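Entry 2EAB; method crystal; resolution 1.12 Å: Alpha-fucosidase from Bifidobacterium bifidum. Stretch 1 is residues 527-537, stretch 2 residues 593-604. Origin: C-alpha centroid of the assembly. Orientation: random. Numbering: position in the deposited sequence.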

# COMPACT_ATOMS: atom_id res chain seq x y z
N LEU A 527 14.20 13.37 5.95
CA LEU A 527 13.05 12.56 6.32
C LEU A 527 12.88 12.52 7.83
O LEU A 527 11.75 12.57 8.33
CB LEU A 527 13.15 11.15 5.74
CG LEU A 527 12.89 11.05 4.23
CD1 LEU A 527 13.24 9.66 3.72
CD2 LEU A 527 11.44 11.39 3.91
N LEU A 528 13.99 12.44 8.56
CA LEU A 528 13.94 12.46 10.01
C LEU A 528 13.15 13.66 10.53
O LEU A 528 12.30 13.52 11.41
CB LEU A 528 15.34 12.45 10.61
CG LEU A 528 15.47 12.58 12.13
CD1 LEU A 528 14.71 11.46 12.84
CD2 LEU A 528 16.94 12.55 12.50
N ASP A 529 13.43 14.85 10.00
CA ASP A 529 12.74 16.05 10.46
C ASP A 529 11.23 15.97 10.24
O ASP A 529 10.44 16.33 11.11
CB ASP A 529 13.30 17.31 9.79
CG ASP A 529 14.65 17.72 10.36
OD1 ASP A 529 15.13 17.09 11.33
OD2 ASP A 529 15.23 18.70 9.83
N ARG A 530 10.83 15.46 9.07
CA ARG A 530 9.42 15.34 8.72
C ARG A 530 8.69 14.31 9.56
O ARG A 530 7.58 14.55 10.03
CB ARG A 530 9.26 15.01 7.23
CG ARG A 530 9.69 16.14 6.33
CD ARG A 530 9.77 15.68 4.90
NE ARG A 530 8.45 15.49 4.30
CZ ARG A 530 8.24 14.87 3.14
NH1 ARG A 530 9.26 14.36 2.47
NH2 ARG A 530 7.02 14.76 2.66
N VAL A 531 9.32 13.15 9.77
CA VAL A 531 8.66 12.10 10.54
C VAL A 531 8.62 12.46 12.02
O VAL A 531 7.64 12.17 12.71
CB VAL A 531 9.27 10.68 10.30
CG1 VAL A 531 9.32 10.37 8.81
CG2 VAL A 531 10.66 10.54 10.91
N TYR A 532 9.67 13.12 12.50
CA TYR A 532 9.67 13.60 13.88
C TYR A 532 8.53 14.59 14.13
O TYR A 532 7.83 14.48 15.13
CB TYR A 532 11.01 14.22 14.28
CG TYR A 532 10.95 14.84 15.66
CD1 TYR A 532 10.87 14.04 16.80
CD2 TYR A 532 10.94 16.22 15.83
CE1 TYR A 532 10.78 14.59 18.07
CE2 TYR A 532 10.86 16.79 17.10
CZ TYR A 532 10.79 15.96 18.21
OH TYR A 532 10.70 16.49 19.48
N ALA A 533 8.37 15.55 13.23
CA ALA A 533 7.30 16.54 13.38
C ALA A 533 5.93 15.85 13.49
O ALA A 533 5.14 16.16 14.38
CB ALA A 533 7.32 17.55 12.24
N LEU A 534 5.66 14.89 12.60
CA LEU A 534 4.40 14.16 12.63
C LEU A 534 4.21 13.37 13.92
O LEU A 534 3.14 13.39 14.52
CB LEU A 534 4.30 13.22 11.43
CG LEU A 534 4.03 13.87 10.08
CD1 LEU A 534 4.36 12.93 8.94
CD2 LEU A 534 2.58 14.35 9.98
N LEU A 535 5.27 12.67 14.32
CA LEU A 535 5.22 11.83 15.52
C LEU A 535 5.09 12.65 16.79
O LEU A 535 4.40 12.23 17.72
CB LEU A 535 6.44 10.92 15.60
CG LEU A 535 6.41 9.72 14.65
CD1 LEU A 535 7.80 9.15 14.48
CD2 LEU A 535 5.44 8.66 15.15
N LYS A 536 5.75 13.80 16.83
CA LYS A 536 5.71 14.68 17.98
C LYS A 536 4.27 15.10 18.27
O LYS A 536 3.80 15.00 19.41
CB LYS A 536 6.58 15.90 17.73
CG LYS A 536 6.58 16.94 18.84
CD LYS A 536 7.42 18.15 18.44
CE LYS A 536 7.33 19.26 19.48
NZ LYS A 536 8.16 20.44 19.12
N GLU A 537 3.57 15.57 17.24
CA GLU A 537 2.22 16.07 17.45
C GLU A 537 1.21 14.95 17.71
O GLU A 537 0.32 15.13 18.54
CB GLU A 537 1.77 16.98 16.29
CG GLU A 537 0.34 17.47 16.43
CD GLU A 537 0.01 18.68 15.57
OE1 GLU A 537 0.92 19.33 15.00
OE2 GLU A 537 -1.19 19.00 15.49
N ALA A 593 12.89 8.72 17.00
CA ALA A 593 13.03 9.92 16.17
C ALA A 593 13.63 11.07 16.98
O ALA A 593 14.55 11.76 16.52
CB ALA A 593 11.69 10.32 15.57
N ALA A 594 13.12 11.25 18.19
CA ALA A 594 13.63 12.27 19.10
C ALA A 594 15.10 12.05 19.42
O ALA A 594 15.91 12.97 19.31
CB ALA A 594 12.81 12.30 20.38
N LYS A 595 15.45 10.81 19.77
CA LYS A 595 16.84 10.47 20.09
C LYS A 595 17.79 10.75 18.93
O LYS A 595 18.90 11.25 19.14
CB LYS A 595 16.94 9.01 20.53
CG LYS A 595 16.44 8.77 21.94
CD LYS A 595 16.56 7.31 22.35
CE LYS A 595 16.19 7.12 23.81
NZ LYS A 595 17.09 7.87 24.75
N ALA A 596 17.33 10.47 17.71
CA ALA A 596 18.14 10.69 16.51
C ALA A 596 18.44 12.17 16.29
O ALA A 596 19.40 12.52 15.60
CB ALA A 596 17.45 10.09 15.30
N LYS A 597 17.61 13.03 16.88
CA LYS A 597 17.78 14.48 16.80
C LYS A 597 18.42 15.07 18.05
O LYS A 597 18.63 16.28 18.13
CB LYS A 597 16.43 15.15 16.54
CG LYS A 597 15.87 14.88 15.16
CD LYS A 597 14.47 15.45 14.97
CE LYS A 597 14.44 16.97 15.06
NZ LYS A 597 15.32 17.65 14.06
N GLY A 598 18.74 14.22 19.02
CA GLY A 598 19.29 14.67 20.30
C GLY A 598 18.24 15.18 21.27
O GLY A 598 18.54 15.95 22.19
N ASP A 599 16.99 14.74 21.06
CA ASP A 599 15.84 15.13 21.89
C ASP A 599 15.79 16.63 22.19
O ASP A 599 15.75 17.03 23.36
CB ASP A 599 15.79 14.29 23.18
CG ASP A 599 14.44 14.39 23.91
OD1 ASP A 599 13.44 14.82 23.31
OD2 ASP A 599 14.40 14.02 25.10
N PRO A 600 15.78 17.48 21.14
CA PRO A 600 15.86 18.93 21.35
C PRO A 600 14.69 19.51 22.14
O PRO A 600 14.82 20.57 22.75
CB PRO A 600 15.86 19.49 19.92
CG PRO A 600 15.23 18.44 19.09
CD PRO A 600 15.69 17.15 19.70
N ASP A 601 13.55 18.81 22.13
CA ASP A 601 12.36 19.29 22.81
C ASP A 601 12.19 18.69 24.21
O ASP A 601 11.26 19.04 24.94
CB ASP A 601 11.11 19.03 21.95
CG ASP A 601 11.16 19.73 20.61
OD1 ASP A 601 11.61 20.90 20.55
OD2 ASP A 601 10.76 19.11 19.60
N GLY A 602 13.11 17.79 24.59
CA GLY A 602 13.09 17.15 25.91
C GLY A 602 11.80 16.39 26.18
O GLY A 602 11.18 16.56 27.23
N LEU A 603 11.41 15.55 25.22
CA LEU A 603 10.12 14.85 25.28
C LEU A 603 10.23 13.35 25.58
O LEU A 603 9.23 12.71 25.93
CB LEU A 603 9.32 15.09 23.99
CG LEU A 603 8.93 16.54 23.72
CD1 LEU A 603 8.21 16.69 22.39
CD2 LEU A 603 8.07 17.12 24.85
N VAL A 604 11.43 12.80 25.46
CA VAL A 604 11.65 11.38 25.74
C VAL A 604 11.38 11.07 27.21
O VAL A 604 10.69 10.10 27.53
CB VAL A 604 13.08 10.94 25.33
CG1 VAL A 604 13.40 9.53 25.82
CG2 VAL A 604 13.25 11.03 23.82
O HOH W 1 12.89 16.22 21.05

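Where a helix ends, the released backbone groups are often satisfied locally, by the chain's own turn and side chains or by water, while side chains make the bonds to the neighbouring helix. The contact in this alpha-fucosidase is a compact example. Residues 527-537 lie within a continuous helix, its amides from Val531 to Glu537 each bonded to the carbonyl four residues earlier, the last weakly. The second stretch enters as the last turn of another helix and then leaves it as loop. The helices come closest at Tyr532 and Ala593, whose CA atoms are 5.5 Å apart, and the small methyl of Ala593 lies at the edge of the tyrosine ring, with CB 4.0 Å from Tyr532 CD1, and also meets Leu528 and Leu535. Leu528 reaches further along, its CD2 packing 3.8 Å from Ala596 CB.

The helix terminates in a Schellman motif. Gly598, at positive phi, lets the chain turn back, so that Asp599 N bonds to Ala594 O (2.7 Å) and Gly598 N to Lys595 O (3.0 Å), two bonds that fold the chain back onto the last turn; Ala594 O also accepts from Lys597 N (3.0 Å). A type I turn from Asp599 to Gly602 follows, closed by Gly602 N to Asp599 O at 3.0 Å. The carboxylate of Asp599 then takes up the next two amides: its OD1 accepts from Leu603 N (2.9 Å) and its OD2 from Val604 N (3.2 Å).

Tyr532 links this turn to the first helix. Its aromatic carbons serve as a packing surface, with CG 3.6 Å from Lys597 CD and CE1 3.8 Å from Ala594 CB, while its hydroxyl is engaged twice. Tyr532 OH donates to Asp601 OD2 across a short 2.6 Å and accepts from a water oxygen 2.7 Å away. That water spends its other hydrogen on Asp599 OD1, 2.7 Å from the water oxygen, and accepts from Asp601 N at 2.9 Å; one molecule thus satisfies a backbone amide of the turn and ties the tyrosine to two of its residues.

Lys597 lays its aliphatic chain along Leu528 and Tyr532, then delivers NZ to Asp529 OD1 at 2.8 Å, a salt bridge with a good hydrogen bond. Asp529 CB points away from the second stretch, yet its carboxylate meets the amine. One helical turn beyond Tyr532, the fully extended Lys536 brings NZ to 3.0 Å from Asp601 OD2; this hydrogen bond is weak, though the pair is a salt bridge, and the amine also bonds elsewhere in the structure. Asp601 OD2 therefore receives both a phenol and an ammonium group.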